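Local coordinates for putative exported protein (Bacteroides fragilis NCTC 9343, PDB 3IEE) that is of unknown function but is a mostly alpha-helical protein, probably exported and lipid-modified, at residues Ser116-Lys119 with Asn125-Lys128; Lys169-Ser174 with Pro218-His223. All blocks are in the same frame, centred on the assembly; numbering follows the deposited sequence. Where two conformers were deposited one is given.

Contact 1: residues Ser116-Lys119 with Asn125-Lys128; sequences SYLK and NAKK
Tyr117 and Leu118, at the C-terminal end of helix 87-119, meet Asn125 and Ala126 in the opening turn of helix 123-162; the two helices form a helical hairpin, and the contact closes it just beside its short connection. A CH-pi contact comes first. The Asn125 CB lies 3.5 Å from the centroid of the Tyr117 ring and 3° off the ring normal, so the methylene sits over the middle of one face. All six ring carbons are nearly equidistant from it, as such centring requires. With CG of Tyr117 anti to its carbonyl carbon (chi1 -81°), the ring reaches across to the second helix. The Asn125 amide is inclined by 27° to the ring.

Polar links run within the hairpin rather than between the two segments: the hydrogen bond of Asn125 ND2 to Asp122 OD2 is the firmer hold on the amide, and Lys128 NZ adds only a weak one to Asn125 OD1, at 3.4 Å.

Apolar packing completes the interface around the buried Ala126, whose small side chain is consistent with the close approach, 5.5 Å between Tyr117 CA and Ala126 CA. Ala126 CB lies 4.1 Å from Tyr117 CB and 3.7 Å from Leu118 CD2.

Contact 2: residues Lys169-Ser174 with Pro218-His223; sequences KAQIMS and PVVNGH
Gln171, in the first turn of helix 169-189, reaches Pro218 and Val220 in the loop that joins helix 197-215 to helix 224-247, so the contact links a helix start to an interhelical loop at one end of the C-terminal helical region. The backbones stay well apart, with 9.3 Å between Gln171 CA and Pro218 CA, and the glutamine side chain spans the gap.

Pro218 takes part through its carbonyl. A water donates to Pro218 O at 2.8 Å and accepts from Gln171 NE2 at 3.2 Å, forming a bridge between loop and helix. Pro218 O and Gln171 NE2 themselves are 3.4 Å apart. Gln171 CB sets out toward the loop, and the bend at chi2 (74°) carries the amide toward the N-terminal end of the helix, where NE2 meets the water.

Val219 points away from the helix, and Val220 turns back toward it. The CG2 methyl of Val220 makes van der Waals contact with the Gln171 amide, 3.6 Å from Gln171 NE2, while its side chain also touches Leu168. On the helix side, Gln171 packs against Met227 and Tyr230 of helix 224-247, which contributes to its burial.

From Val220 to His223 the chain makes a type II beta turn, with Gly222 at positive phi (76°). The turn delivers His223 to the N-cap position of helix 224-247, where its side chain touches Pro167. Its imidazole folds back over the turn: His223 ND1 donates to Asn221 O at 2.9 Å, with an N-H...O angle of 148°, the acceptor near the ring plane but the donor above the carbonyl plane.

In the fold
Contacts 1 and 2 lie on opposite sides of the chain's centre, with their own centres 57 Å apart and their nearest atoms about 41 Å apart, so neither touches the other. They follow in series along the chain and belong to different families: contact 1 to DUF6845, contact 2 to the DUF3829-like C-terminal domain. Helix 123-162 starts at contact 1 and is followed by helix 169-189, whose first turn enters contact 2. Met173, modelled as selenomethionine one turn into that helix, packs on Glu156, Glu159 and Leu160, near the far end of helix 123-162. Helix 123-162 therefore spans much of the distance between the contacts. With the function unknown, neither contact can be assigned to an active site.

Contact 1: residues Ser116-Lys119 with Asn125-Lys128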
ATOM      1  N   SER A 116       8.671  27.515 -10.525  0.50 20.86           N
ATOM      2  CA  SER A 116       9.534  28.553 -11.098  0.50 21.14           C
ATOM      3  C   SER A 116       9.299  28.758 -12.601  0.50 19.72           C
ATOM      4  O   SER A 116       9.346  29.897 -13.086  0.50 21.32           O
ATOM      5  CB  SER A 116      10.992  28.256 -10.797  0.50 22.10           C
ATOM      6  OG  SER A 116      11.167  28.077  -9.397  0.50 26.64           O
ATOM      7  N   TYR A 117       9.046  27.683 -13.341  1.00 18.62           N
ATOM      8  CA  TYR A 117       8.620  27.824 -14.754  1.00 19.41           C
ATOM      9  C   TYR A 117       7.332  28.666 -14.846  1.00 19.41           C
ATOM     10  O   TYR A 117       7.226  29.554 -15.692  1.00 18.77           O
ATOM     11  CB  TYR A 117       8.354  26.458 -15.408  1.00 22.25           C
ATOM     12  CG  TYR A 117       9.575  25.725 -15.905  1.00 24.50           C
ATOM     13  CD1 TYR A 117      10.594  26.409 -16.558  1.00 28.83           C
ATOM     14  CD2 TYR A 117       9.702  24.339 -15.736  1.00 30.80           C
ATOM     15  CE1 TYR A 117      11.717  25.753 -17.010  1.00 32.88           C
ATOM     16  CE2 TYR A 117      10.830  23.665 -16.189  1.00 31.24           C
ATOM     17  CZ  TYR A 117      11.833  24.385 -16.830  1.00 30.09           C
ATOM     18  OH  TYR A 117      12.960  23.764 -17.309  1.00 33.01           O
ATOM     19  N   LEU A 118       6.346  28.365 -13.994  1.00 18.92           N
ATOM     20  CA  LEU A 118       5.098  29.160 -13.945  1.00 17.23           C
ATOM     21  C   LEU A 118       5.336  30.633 -13.612  1.00 18.49           C
ATOM     22  O   LEU A 118       4.736  31.531 -14.252  1.00 19.39           O
ATOM     23  CB  LEU A 118       4.132  28.582 -12.919  1.00 19.31           C
ATOM     24  CG  LEU A 118       3.416  27.290 -13.287  1.00 18.14           C
ATOM     25  CD1 LEU A 118       2.481  26.830 -12.125  1.00 17.26           C
ATOM     26  CD2 LEU A 118       2.666  27.388 -14.607  1.00 17.45           C
ATOM     27  N   LYS A 119       6.211  30.908 -12.647  1.00 17.29           N
ATOM     28  CA  LYS A 119       6.600  32.302 -12.388  1.00 20.42           C
ATOM     29  C   LYS A 119       7.117  32.993 -13.646  1.00 20.37           C
ATOM     30  O   LYS A 119       6.877  34.181 -13.821  1.00 20.56           O
ATOM     31  CB  LYS A 119       7.676  32.418 -11.306  1.00 22.59           C
ATOM     32  CG  LYS A 119       7.124  32.424  -9.899  1.00 26.29           C
ATOM     33  CD  LYS A 119       8.188  32.034  -8.881  1.00 30.32           C
ATOM     34  N   ASN A 125       7.077  24.378 -20.651  1.00 27.55           N
ATOM     35  CA  ASN A 125       7.944  23.594 -19.771  1.00 26.30           C
ATOM     36  C   ASN A 125       7.272  23.168 -18.473  1.00 23.00           C
ATOM     37  O   ASN A 125       7.537  22.052 -17.984  1.00 23.23           O
ATOM     38  CB  ASN A 125       9.222  24.352 -19.443  1.00 24.25           C
ATOM     39  CG  ASN A 125      10.262  24.155 -20.490  1.00 29.27           C
ATOM     40  OD1 ASN A 125      10.431  23.029 -20.985  1.00 35.78           O
ATOM     41  ND2 ASN A 125      10.968  25.220 -20.857  1.00 29.07           N
ATOM     42  N   ALA A 126       6.424  24.029 -17.915  1.00 21.90           N
ATOM     43  CA  ALA A 126       5.639  23.620 -16.751  1.00 22.58           C
ATOM     44  C   ALA A 126       4.803  22.354 -17.068  1.00 23.64           C
ATOM     45  O   ALA A 126       4.788  21.389 -16.263  1.00 21.34           O
ATOM     46  CB  ALA A 126       4.742  24.755 -16.257  1.00 21.30           C
ATOM     47  N   LYS A 127       4.094  22.350 -18.214  1.00 22.81           N
ATOM     48  CA  LYS A 127       3.229  21.189 -18.548  1.00 26.86           C
ATOM     49  C   LYS A 127       4.063  19.928 -18.646  1.00 27.30           C
ATOM     50  O   LYS A 127       3.657  18.876 -18.165  1.00 26.24           O
ATOM     51  CB  LYS A 127       2.431  21.406 -19.855  1.00 27.61           C
ATOM     52  CG  LYS A 127       1.982  20.083 -20.570  1.00 25.63           C
ATOM     53  N   LYS A 128       5.254  20.033 -19.230  1.00 28.97           N
ATOM     54  CA  LYS A 128       6.145  18.865 -19.356  1.00 30.98           C
ATOM     55  C   LYS A 128       6.623  18.273 -18.017  1.00 28.58           C
ATOM     56  O   LYS A 128       6.667  17.040 -17.842  1.00 24.52           O
ATOM     57  CB  LYS A 128       7.354  19.212 -20.234  1.00 32.28           C
ATOM     58  CG  LYS A 128       6.980  19.460 -21.709  1.00 36.95           C
ATOM     59  CD  LYS A 128       8.066  20.219 -22.501  1.00 37.65           C
ATOM     60  CE  LYS A 128       9.463  19.623 -22.306  1.00 41.06           C
ATOM     61  NZ  LYS A 128      10.481  20.356 -23.119  1.00 41.33           N
TER

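Contact 2: residues Lys169-Ser174 with Pro218-His223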
ATOM      1  N   LYS A 169      -4.090 -20.702  13.891  1.00 13.71           N
ATOM      2  CA  LYS A 169      -3.119 -20.279  12.875  1.00 13.93           C
ATOM      3  C   LYS A 169      -3.778 -19.959  11.537  1.00 13.89           C
ATOM      4  O   LYS A 169      -3.525 -18.910  10.979  1.00 13.57           O
ATOM      5  CB  LYS A 169      -2.062 -21.372  12.722  1.00 16.33           C
ATOM      6  CG  LYS A 169      -1.125 -21.233  11.523  1.00 20.75           C
ATOM      7  CD  LYS A 169      -0.041 -22.291  11.569  1.00 21.94           C
ATOM      8  CE  LYS A 169      -0.467 -23.612  11.014  1.00 28.78           C
ATOM      9  NZ  LYS A 169       0.173 -24.708  11.850  1.00 35.95           N
ATOM     10  N   ALA A 170      -4.594 -20.872  10.997  1.00 15.39           N
ATOM     11  CA  ALA A 170      -5.221 -20.607   9.679  1.00 13.30           C
ATOM     12  C   ALA A 170      -6.053 -19.323   9.666  1.00 12.53           C
ATOM     13  O   ALA A 170      -5.987 -18.498   8.708  1.00 11.72           O
ATOM     14  CB  ALA A 170      -6.088 -21.803   9.187  1.00 12.50           C
ATOM     15  N   GLN A 171      -6.842 -19.136  10.716  1.00 13.35           N
ATOM     16  CA  GLN A 171      -7.712 -17.963  10.824  1.00 13.82           C
ATOM     17  C   GLN A 171      -6.858 -16.684  10.935  1.00 13.11           C
ATOM     18  O   GLN A 171      -7.054 -15.691  10.215  1.00 13.42           O
ATOM     19  CB  GLN A 171      -8.684 -18.105  12.011  1.00 13.06           C
ATOM     20  CG  GLN A 171      -9.724 -19.241  11.854  1.00 13.22           C
ATOM     21  CD  GLN A 171      -9.201 -20.638  12.029  1.00 14.58           C
ATOM     22  OE1 GLN A 171      -8.081 -20.840  12.507  1.00 15.77           O
ATOM     23  NE2 GLN A 171     -10.040 -21.654  11.708  1.00 14.29           N
ATOM     24  N   ILE A 172      -5.869 -16.715  11.824  1.00 10.33           N
ATOM     25  CA  ILE A 172      -4.952 -15.571  12.006  1.00 12.96           C
ATOM     26  C   ILE A 172      -4.265 -15.187  10.670  1.00 10.76           C
ATOM     27  O   ILE A 172      -4.225 -14.007  10.265  1.00 13.06           O
ATOM     28  CB  ILE A 172      -3.903 -15.871  13.128  1.00 12.66           C
ATOM     29  CG1 ILE A 172      -4.586 -16.056  14.486  1.00 15.12           C
ATOM     30  CG2 ILE A 172      -2.866 -14.719  13.215  1.00 11.80           C
ATOM     31  CD1 ILE A 172      -3.691 -16.760  15.552  1.00 14.83           C
HETATM   32  N   MSE A 173      -3.742 -16.189   9.968  1.00 12.09           N
HETATM   33  CA  MSE A 173      -3.081 -15.978   8.700  1.00 12.29           C
HETATM   34  C   MSE A 173      -4.009 -15.413   7.621  1.00 11.69           C
HETATM   35  O   MSE A 173      -3.615 -14.469   6.880  1.00 13.21           O
HETATM   36  CB  MSE A 173      -2.346 -17.254   8.272  1.00 13.46           C
HETATM   37  CG  MSE A 173      -1.144 -17.557   9.202  1.00 12.46           C
HETATM   38 SE   MSE A 173      -0.191 -19.162   8.636  0.75 17.74          SE
HETATM   39  CE  MSE A 173       0.555 -18.463   6.984  1.00 16.81           C
ATOM     40  N   SER A 174      -5.265 -15.900   7.591  1.00 11.55           N
ATOM     41  CA  SER A 174      -6.257 -15.385   6.672  1.00 10.77           C
ATOM     42  C   SER A 174      -6.539 -13.908   6.931  1.00 11.09           C
ATOM     43  O   SER A 174      -6.657 -13.147   5.978  1.00 12.72           O
ATOM     44  CB  SER A 174      -7.599 -16.135   6.751  1.00 13.13           C
ATOM     45  OG  SER A 174      -8.235 -15.910   7.989  1.00 23.46           O
ATOM     46  N   PRO A 218     -12.609 -24.727   9.221  1.00 11.47           N
ATOM     47  CA  PRO A 218     -13.524 -25.243  10.196  1.00 10.03           C
ATOM     48  C   PRO A 218     -13.725 -24.306  11.400  1.00 10.27           C
ATOM     49  O   PRO A 218     -12.922 -23.427  11.633  1.00 11.55           O
ATOM     50  CB  PRO A 218     -12.865 -26.540  10.661  1.00 12.58           C
ATOM     51  CG  PRO A 218     -11.443 -26.229  10.548  1.00 10.66           C
ATOM     52  CD  PRO A 218     -11.301 -25.408   9.323  1.00 11.25           C
ATOM     53  N   VAL A 219     -14.812 -24.541  12.135  1.00  8.46           N
ATOM     54  CA  VAL A 219     -14.962 -24.020  13.504  1.00  9.35           C
ATOM     55  C   VAL A 219     -13.911 -24.669  14.397  1.00 12.96           C
ATOM     56  O   VAL A 219     -13.756 -25.903  14.389  1.00 15.54           O
ATOM     57  CB  VAL A 219     -16.372 -24.290  14.026  1.00 12.27           C
ATOM     58  CG1 VAL A 219     -16.513 -24.002  15.532  1.00 11.22           C
ATOM     59  CG2 VAL A 219     -17.343 -23.472  13.185  1.00 10.43           C
ATOM     60  N   VAL A 220     -13.210 -23.828  15.168  1.00 12.27           N
ATOM     61  CA  VAL A 220     -12.245 -24.303  16.151  1.00 13.53           C
ATOM     62  C   VAL A 220     -12.936 -24.217  17.529  1.00 15.72           C
ATOM     63  O   VAL A 220     -13.305 -23.136  18.000  1.00 14.45           O
ATOM     64  CB  VAL A 220     -10.953 -23.523  16.116  1.00 16.39           C
ATOM     65  CG1 VAL A 220      -9.975 -24.126  17.130  1.00 19.43           C
ATOM     66  CG2 VAL A 220     -10.357 -23.585  14.704  1.00 16.32           C
ATOM     67  N   ASN A 221     -13.084 -25.379  18.138  0.50 17.97           N
ATOM     68  CA  ASN A 221     -13.744 -25.563  19.430  0.50 19.89           C
ATOM     69  C   ASN A 221     -12.996 -24.812  20.548  0.50 19.07           C
ATOM     70  O   ASN A 221     -11.772 -24.733  20.511  0.50 20.59           O
ATOM     71  CB  ASN A 221     -13.777 -27.079  19.706  0.50 23.31           C
ATOM     72  CG  ASN A 221     -14.655 -27.462  20.871  0.50 25.11           C
ATOM     73  OD1 ASN A 221     -15.854 -27.189  20.878  0.50 31.20           O
ATOM     74  ND2 ASN A 221     -14.068 -28.128  21.852  0.50 30.58           N
ATOM     75  N   GLY A 222     -13.730 -24.244  21.512  1.00 19.23           N
ATOM     76  CA  GLY A 222     -13.123 -23.557  22.657  1.00 20.57           C
ATOM     77  C   GLY A 222     -12.554 -22.172  22.440  1.00 20.75           C
ATOM     78  O   GLY A 222     -11.744 -21.690  23.249  1.00 20.96           O
ATOM     79  N   HIS A 223     -12.966 -21.534  21.350  1.00 17.55           N
ATOM     80  CA  HIS A 223     -12.552 -20.192  20.982  1.00 20.00           C
ATOM     81  C   HIS A 223     -13.763 -19.420  20.457  1.00 21.67           C
ATOM     82  O   HIS A 223     -13.749 -18.880  19.326  1.00 18.49           O
ATOM     83  CB  HIS A 223     -11.481 -20.264  19.898  1.00 20.61           C
ATOM     84  CG  HIS A 223     -10.236 -20.972  20.324  1.00 19.98           C
ATOM     85  ND1 HIS A 223     -10.128 -22.350  20.353  1.00 23.35           N
ATOM     86  CD2 HIS A 223      -9.038 -20.492  20.729  1.00 24.94           C
ATOM     87  CE1 HIS A 223      -8.905 -22.680  20.735  1.00 22.76           C
ATOM     88  NE2 HIS A 223      -8.237 -21.569  20.998  1.00 24.04           N
TER
HETATM   89  O   HOH W   1     -12.959 -20.739  10.920  1.00 21.41           O